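Local coordinates for protein pyridoxamine 5'-phosphate oxidase-related, FMN-binding (Mycobacterium smegmatis, PDB 3F7E) that probably binds the deazaflavin coenzyme F420 and uses it to reduce carbon-carbon double bonds, in the manner of the aflatoxin reductases, at residues 52-55 / 56-60; 37-40 / 41-44; 87-90 / 91-95. All coordinates share one frame; numbering follows the deposited sequence.

Interaction 1 of 3, residues 52-55 / 56-60; sequences QKYR and NIKAN
Gln52 and Asn56 join their amides across one turn of helix 52-59. Gln52 NE2 gives its hydrogen to Asn56 OD1 over 2.9 Å in an almost straight bond (178°). The acceptor lies in the amide plane of Gln52, although the two amide planes are turned 44° apart. CG of Gln52 stands opposite its backbone N (chi1 -171°) and the chain then bends at chi2, which brings the amide round to the next turn. Asn56 and Ile57 are the buried, packed part: Asn56 ND2 bonds to Thr22 OG1 and its side chain touches Gln30 and Pro25, while Ile57 packs on Val83 and Ile86 of strand 76-88. The solvent side holds the Arg55 guanidinium and Lys58. Arg55 NE and NH1 reach Gln52 OE1 side-on, at 3.1 and 2.9 Å, from one face of the carbonyl plane and above it; both ends of the Gln52 amide are thus engaged, which limits its rotation. Also toward solvent, Lys58, bent at chi2, chi3 and chi4, folds over Tyr54: its CG sits 3.9 Å from the centroid of the Tyr54 ring in a CH-pi contact, and NZ hydrogen-bonds to Tyr54 OH at 2.9 Å. The backbone bond from Asn56 N to Gln52 O, 2.8 Å long, belongs to the regular i to i+4 pattern, and the whole is an alpha-helix whose buried flank lies against the antiparallel sheet.

Interaction 2 of 3, residues 37-40 / 41-44; sequences AWDG and EVLR
The indole of Trp38 has the turn backbone over one face, with Gly40 N and Glu41 N about 3.4 and 3.7 Å above the ring plane and displaced toward its rim. The turn is that of a beta hairpin between strands 37-38 and 43-48. Leu43 CD2 meets the ring obliquely, 3.7 Å from Trp38 CE3, and Trp38 NE1 is hydrogen-bonded to Glu9. The second flat group, the guanidinium of Arg44, receives Asp39 OD1 at its edge, close to its own plane. Ala37 and Arg44 form an antiparallel hydrogen-bonded pair, and Trp38 and Leu43 the adjoining non-hydrogen-bonded pair; Trp38 and Leu43 project from one face of the sheet, Ala37 and Arg44 from the other. Gly40, with positive phi, takes a turn conformation in which a CB would press on the preceding carbonyl O. Asp39 ties the turn together. Its CG lies between the backbone N and carbonyl carbon (chi1 70°), directing the carboxylate across to the returning chain. There OD2 accepts from Glu41 N and Val42 N, which arrive from opposite faces of the carboxylate plane, the Val42 bond being nearly straight at 174°. The other oxygen forms the salt bridge: Arg44, extended from CG to NE, brings NH1 within 2.9 Å of Asp39 OD1, approaching from above the carboxylate, whose plane is turned 73° from the guanidinium.

Interaction 3 of 3, residues 87-90 / 91-95; sequences VPDP and TGAFY
Asp89 reaches from the end of strand 76-88 to the first turn of helix 93-101. From CB the chain runs with CG opposite the backbone N (chi1 -176°), which carries the carboxylate over to the helix. CG comes 3.7 Å from Phe94 CB, and the carboxylate and phenyl planes stand 74° apart. OD1 then takes the hydrogen of Phe94 N at 3.0 Å in a nearly straight bond (178°), on its syn side. OD2 accepts from Tyr95 N over 3.2 Å, likewise syn, and has a weaker link to Phe94 N; the same oxygen lies 3.4 Å from Phe94 CB. The carboxylate thus accepts from two backbone amides of the first turn of the helix, from a residue three before the N-cap Gly92. A negative group here would be expected to interact favourably with the helix dipole. Between strand and helix the chain makes a type I beta turn from Asp89 to Gly92, closed by Gly92 N on Asp89 O; Gly92, which ends the turn, has positive phi. Thr91 adds an ST turn, its OG1 accepting from Ala93 N at 3.3 Å. The Asp89 side chain also touches Arg116 and Ile118 of strand 116-127. One water bridges the two sides: it donates to Asp89 OD1 at 2.7 Å, accepts from Thr91 N, and hydrogen-bonds to Thr91 OG1.

How the interactions relate
Along the chain the order is interaction 2, interaction 1, interaction 3, each complete before the next begins. Strand 43-48 of the hairpin is followed by helix 52-59 of interaction 1. The centres of interaction 1 and interaction 2 are about 20 Å apart, those of interaction 1 and interaction 3 about 18 Å, and those of interaction 2 and interaction 3 about 16 Å. Only the last pair touches, Arg44 CB packing 3.5 Å from Phe94 CZ, so helix 93-101 meets the hairpin. In this FMN-binding-type fold, related to pyridoxamine 5'-phosphate oxidase, interaction 2 forms an edge hairpin of the antiparallel sheet, interaction 3 leads from strand 76-88 into helix 93-101, and the helix of interaction 1 packs against the sheet.

Interaction 1 of 3, residues 52-55 / 56-60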
loop_
_atom_site.group_PDB
_atom_site.type_symbol
_atom_site.label_atom_id
_atom_site.label_comp_id
_atom_site.label_asym_id
_atom_site.label_seq_id
_atom_site.Cartn_x
_atom_site.Cartn_y
_atom_site.Cartn_z
ATOM N N GLN A 52 4.698 -11.233 11.246
ATOM C CA GLN A 52 5.726 -10.211 11.156
ATOM C C GLN A 52 5.151 -8.802 11.270
ATOM O O GLN A 52 5.799 -7.925 11.836
ATOM C CB GLN A 52 6.533 -10.334 9.858
ATOM C CG GLN A 52 7.748 -9.432 9.821
ATOM C CD GLN A 52 8.746 -9.725 10.937
ATOM O OE1 GLN A 52 9.103 -10.892 11.189
ATOM N NE2 GLN A 52 9.205 -8.668 11.610
ATOM N N LYS A 53 3.967 -8.572 10.695
ATOM C CA LYS A 53 3.389 -7.224 10.733
ATOM C C LYS A 53 3.234 -6.745 12.179
ATOM O O LYS A 53 3.494 -5.586 12.496
ATOM C CB LYS A 53 2.001 -7.188 10.075
ATOM C CG LYS A 53 1.811 -7.916 8.789
ATOM C CD LYS A 53 0.321 -8.095 8.523
ATOM C CE LYS A 53 0.045 -8.994 7.334
ATOM N NZ LYS A 53 -1.424 -9.034 7.070
ATOM N N TYR A 54 2.818 -7.652 13.065
ATOM C CA TYR A 54 2.734 -7.329 14.483
ATOM C C TYR A 54 4.091 -7.030 15.103
ATOM O O TYR A 54 4.253 -6.029 15.807
ATOM C CB TYR A 54 2.027 -8.461 15.240
ATOM C CG TYR A 54 2.009 -8.346 16.744
ATOM C CD1 TYR A 54 1.013 -7.635 17.387
ATOM C CD2 TYR A 54 2.975 -8.971 17.521
ATOM C CE1 TYR A 54 0.987 -7.539 18.786
ATOM C CE2 TYR A 54 2.966 -8.891 18.895
ATOM C CZ TYR A 54 1.973 -8.172 19.528
ATOM O OH TYR A 54 1.979 -8.104 20.896
ATOM N N ARG A 55 5.070 -7.894 14.835
ATOM C CA ARG A 55 6.421 -7.633 15.328
ATOM C C ARG A 55 6.972 -6.294 14.842
ATOM O O ARG A 55 7.642 -5.584 15.588
ATOM C CB ARG A 55 7.358 -8.770 14.949
ATOM C CG ARG A 55 6.974 -10.058 15.601
ATOM C CD ARG A 55 8.007 -11.178 15.399
ATOM N NE ARG A 55 8.081 -11.699 14.031
ATOM C CZ ARG A 55 7.303 -12.663 13.528
ATOM N NH1 ARG A 55 7.502 -13.081 12.283
ATOM N NH2 ARG A 55 6.338 -13.222 14.260
ATOM N N ASN A 56 6.643 -5.926 13.600
ATOM C CA ASN A 56 7.115 -4.645 13.069
ATOM C C ASN A 56 6.602 -3.496 13.944
ATOM O O ASN A 56 7.366 -2.584 14.331
ATOM C CB ASN A 56 6.630 -4.416 11.633
ATOM C CG ASN A 56 7.253 -5.365 10.633
ATOM O OD1 ASN A 56 8.228 -6.059 10.934
ATOM N ND2 ASN A 56 6.696 -5.374 9.431
ATOM N N ILE A 57 5.308 -3.506 14.253
ATOM C CA ILE A 57 4.690 -2.385 14.973
ATOM C C ILE A 57 5.110 -2.359 16.442
ATOM O O ILE A 57 5.175 -1.274 17.018
ATOM C CB ILE A 57 3.153 -2.337 14.780
ATOM C CG1 ILE A 57 2.465 -3.582 15.225
ATOM C CG2 ILE A 57 2.792 -2.060 13.344
ATOM C CD1 ILE A 57 0.961 -3.367 15.500
ATOM N N LYS A 58 5.426 -3.519 17.021
ATOM C CA LYS A 58 5.941 -3.533 18.383
ATOM C C LYS A 58 7.296 -2.842 18.469
ATOM O O LYS A 58 7.607 -2.229 19.498
ATOM C CB LYS A 58 6.036 -4.952 18.950
ATOM C CG LYS A 58 4.688 -5.648 19.097
ATOM C CD LYS A 58 3.767 -4.936 20.085
ATOM C CE LYS A 58 4.275 -5.099 21.494
ATOM N NZ LYS A 58 4.148 -6.528 21.922
ATOM N N ALA A 59 8.109 -2.913 17.404
ATOM C CA ALA A 59 9.434 -2.266 17.402
ATOM C C ALA A 59 9.433 -0.853 16.813
ATOM O O ALA A 59 10.302 -0.044 17.162
ATOM C CB ALA A 59 10.447 -3.154 16.682
ATOM N N ASN A 60 8.458 -0.542 15.953
ATOM C CA ASN A 60 8.387 0.767 15.330
ATOM C C ASN A 60 6.901 1.043 15.123
ATOM O O ASN A 60 6.291 0.461 14.250
ATOM C CB ASN A 60 9.130 0.771 13.996
ATOM C CG ASN A 60 9.131 2.121 13.340
ATOM O OD1 ASN A 60 8.294 2.988 13.634
ATOM N ND2 ASN A 60 10.084 2.320 12.423
#

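Interaction 2 of 3, residues 37-40 / 41-44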
loop_
_atom_site.group_PDB
_atom_site.type_symbol
_atom_site.label_atom_id
_atom_site.label_comp_id
_atom_site.label_asym_id
_atom_site.label_seq_id
_atom_site.Cartn_x
_atom_site.Cartn_y
_atom_site.Cartn_z
ATOM N N ALA A 37 -11.343 -0.095 9.917
ATOM C CA ALA A 37 -12.500 0.650 10.418
ATOM C C ALA A 37 -12.037 2.045 10.817
ATOM O O ALA A 37 -10.970 2.190 11.378
ATOM C CB ALA A 37 -13.123 -0.054 11.626
ATOM N N TRP A 38 -12.829 3.067 10.520
ATOM C CA TRP A 38 -12.551 4.456 10.873
ATOM C C TRP A 38 -13.715 4.982 11.687
ATOM O O TRP A 38 -14.865 4.836 11.277
ATOM C CB TRP A 38 -12.414 5.263 9.578
ATOM C CG TRP A 38 -12.364 6.769 9.723
ATOM C CD1 TRP A 38 -13.327 7.682 9.306
ATOM C CD2 TRP A 38 -11.294 7.551 10.260
ATOM N NE1 TRP A 38 -12.903 8.958 9.552
ATOM C CE2 TRP A 38 -11.672 8.914 10.150
ATOM C CE3 TRP A 38 -10.060 7.235 10.848
ATOM C CZ2 TRP A 38 -10.851 9.953 10.573
ATOM C CZ3 TRP A 38 -9.246 8.268 11.275
ATOM C CH2 TRP A 38 -9.651 9.620 11.142
ATOM N N ASP A 39 -13.429 5.569 12.845
ATOM C CA ASP A 39 -14.493 6.086 13.711
ATOM C C ASP A 39 -14.549 7.618 13.736
ATOM O O ASP A 39 -15.254 8.182 14.574
ATOM C CB ASP A 39 -14.356 5.507 15.136
ATOM C CG ASP A 39 -13.160 6.034 15.884
ATOM O OD1 ASP A 39 -13.018 5.623 17.057
ATOM O OD2 ASP A 39 -12.394 6.849 15.307
ATOM N N GLY A 40 -13.831 8.279 12.824
ATOM C CA GLY A 40 -13.723 9.752 12.786
ATOM C C GLY A 40 -12.465 10.280 13.466
ATOM O O GLY A 40 -12.110 11.460 13.311
ATOM N N GLU A 41 -11.798 9.411 14.224
ATOM C CA GLU A 41 -10.594 9.789 14.979
ATOM C C GLU A 41 -9.414 8.823 14.790
ATOM O O GLU A 41 -8.297 9.258 14.595
ATOM C CB GLU A 41 -10.927 9.936 16.456
ATOM C CG GLU A 41 -12.044 10.977 16.648
ATOM C CD GLU A 41 -12.379 11.269 18.062
ATOM O OE1 GLU A 41 -11.735 10.696 18.974
ATOM O OE2 GLU A 41 -13.298 12.103 18.251
ATOM N N VAL A 42 -9.686 7.524 14.844
ATOM C CA VAL A 42 -8.635 6.511 14.719
ATOM C C VAL A 42 -9.050 5.438 13.724
ATOM O O VAL A 42 -10.237 5.194 13.476
ATOM C CB VAL A 42 -8.262 5.885 16.101
ATOM C CG1 VAL A 42 -7.666 6.934 17.036
ATOM C CG2 VAL A 42 -9.409 5.125 16.723
ATOM N N LEU A 43 -8.035 4.807 13.145
ATOM C CA LEU A 43 -8.184 3.612 12.293
ATOM C C LEU A 43 -7.964 2.376 13.152
ATOM O O LEU A 43 -7.090 2.372 14.029
ATOM C CB LEU A 43 -7.110 3.618 11.190
ATOM C CG LEU A 43 -7.282 4.721 10.132
ATOM C CD1 LEU A 43 -5.955 4.986 9.388
ATOM C CD2 LEU A 43 -8.420 4.387 9.152
ATOM N N ARG A 44 -8.737 1.323 12.898
ATOM C CA ARG A 44 -8.536 0.043 13.587
ATOM C C ARG A 44 -8.386 -1.084 12.564
ATOM O O ARG A 44 -9.103 -1.104 11.539
ATOM C CB ARG A 44 -9.708 -0.246 14.530
ATOM C CG ARG A 44 -9.725 0.645 15.745
ATOM C CD ARG A 44 -10.936 0.311 16.661
ATOM N NE ARG A 44 -10.874 0.993 17.959
ATOM C CZ ARG A 44 -11.332 2.221 18.171
ATOM N NH1 ARG A 44 -11.925 2.900 17.194
ATOM N NH2 ARG A 44 -11.192 2.772 19.363
#

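Interaction 3 of 3, residues 87-90 / 91-95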
loop_
_atom_site.group_PDB
_atom_site.type_symbol
_atom_site.label_atom_id
_atom_site.label_comp_id
_atom_site.label_asym_id
_atom_site.label_seq_id
_atom_site.Cartn_x
_atom_site.Cartn_y
_atom_site.Cartn_z
ATOM N N VAL A 87 -5.223 -3.989 21.429
ATOM C CA VAL A 87 -6.242 -4.504 22.349
ATOM C C VAL A 87 -6.525 -5.974 22.010
ATOM O O VAL A 87 -6.925 -6.257 20.895
ATOM C CB VAL A 87 -7.538 -3.657 22.280
ATOM C CG1 VAL A 87 -8.607 -4.227 23.232
ATOM C CG2 VAL A 87 -7.215 -2.226 22.632
ATOM N N PRO A 88 -6.353 -6.907 22.972
ATOM C CA PRO A 88 -6.713 -8.300 22.655
ATOM C C PRO A 88 -8.152 -8.478 22.187
ATOM O O PRO A 88 -9.078 -7.870 22.740
ATOM C CB PRO A 88 -6.450 -9.049 23.969
ATOM C CG PRO A 88 -5.358 -8.232 24.633
ATOM C CD PRO A 88 -5.758 -6.790 24.317
ATOM N N ASP A 89 -8.327 -9.335 21.174
ATOM C CA ASP A 89 -9.629 -9.674 20.606
ATOM C C ASP A 89 -9.796 -11.204 20.580
ATOM O O ASP A 89 -10.042 -11.766 19.506
ATOM C CB ASP A 89 -9.699 -9.116 19.168
ATOM C CG ASP A 89 -11.054 -9.327 18.477
ATOM O OD1 ASP A 89 -12.117 -9.294 19.152
ATOM O OD2 ASP A 89 -11.038 -9.462 17.232
ATOM N N PRO A 90 -9.664 -11.882 21.743
ATOM C CA PRO A 90 -9.615 -13.358 21.742
ATOM C C PRO A 90 -10.894 -14.074 21.297
ATOM O O PRO A 90 -10.845 -15.273 21.011
ATOM C CB PRO A 90 -9.251 -13.692 23.193
ATOM C CG PRO A 90 -9.828 -12.525 23.997
ATOM C CD PRO A 90 -9.539 -11.320 23.114
ATOM N N THR A 91 -12.025 -13.369 21.269
ATOM C CA THR A 91 -13.268 -13.948 20.736
ATOM C C THR A 91 -13.437 -13.710 19.232
ATOM O O THR A 91 -14.329 -14.300 18.611
ATOM C CB THR A 91 -14.559 -13.402 21.427
ATOM O OG1 THR A 91 -14.786 -12.049 21.003
ATOM C CG2 THR A 91 -14.475 -13.446 22.949
ATOM N N GLY A 92 -12.578 -12.862 18.651
ATOM C CA GLY A 92 -12.693 -12.531 17.234
ATOM C C GLY A 92 -13.846 -11.598 16.906
ATOM O O GLY A 92 -14.159 -11.394 15.739
ATOM N N ALA A 93 -14.461 -11.017 17.933
ATOM C CA ALA A 93 -15.573 -10.122 17.724
ATOM C C ALA A 93 -15.226 -8.913 16.856
ATOM O O ALA A 93 -16.041 -8.500 16.016
ATOM C CB ALA A 93 -16.133 -9.654 19.060
ATOM N N PHE A 94 -14.045 -8.315 17.041
ATOM C CA PHE A 94 -13.680 -7.172 16.233
ATOM C C PHE A 94 -13.453 -7.612 14.778
ATOM O O PHE A 94 -13.898 -6.949 13.832
ATOM C CB PHE A 94 -12.464 -6.400 16.780
ATOM C CG PHE A 94 -12.040 -5.307 15.856
ATOM C CD1 PHE A 94 -12.757 -4.124 15.773
ATOM C CD2 PHE A 94 -10.988 -5.511 14.981
ATOM C CE1 PHE A 94 -12.381 -3.120 14.851
ATOM C CE2 PHE A 94 -10.613 -4.540 14.089
ATOM C CZ PHE A 94 -11.316 -3.341 13.997
ATOM N N TYR A 95 -12.725 -8.717 14.601
ATOM C CA TYR A 95 -12.564 -9.305 13.270
ATOM C C TYR A 95 -13.934 -9.444 12.569
ATOM O O TYR A 95 -14.080 -9.125 11.374
ATOM C CB TYR A 95 -11.856 -10.659 13.434
ATOM C CG TYR A 95 -11.690 -11.517 12.191
ATOM C CD1 TYR A 95 -12.759 -12.227 11.656
ATOM C CD2 TYR A 95 -10.441 -11.652 11.586
ATOM C CE1 TYR A 95 -12.582 -13.044 10.522
ATOM C CE2 TYR A 95 -10.256 -12.441 10.466
ATOM C CZ TYR A 95 -11.329 -13.132 9.936
ATOM O OH TYR A 95 -11.130 -13.922 8.821
HETATM O O HOH W 1 -12.724 -10.524 21.507
#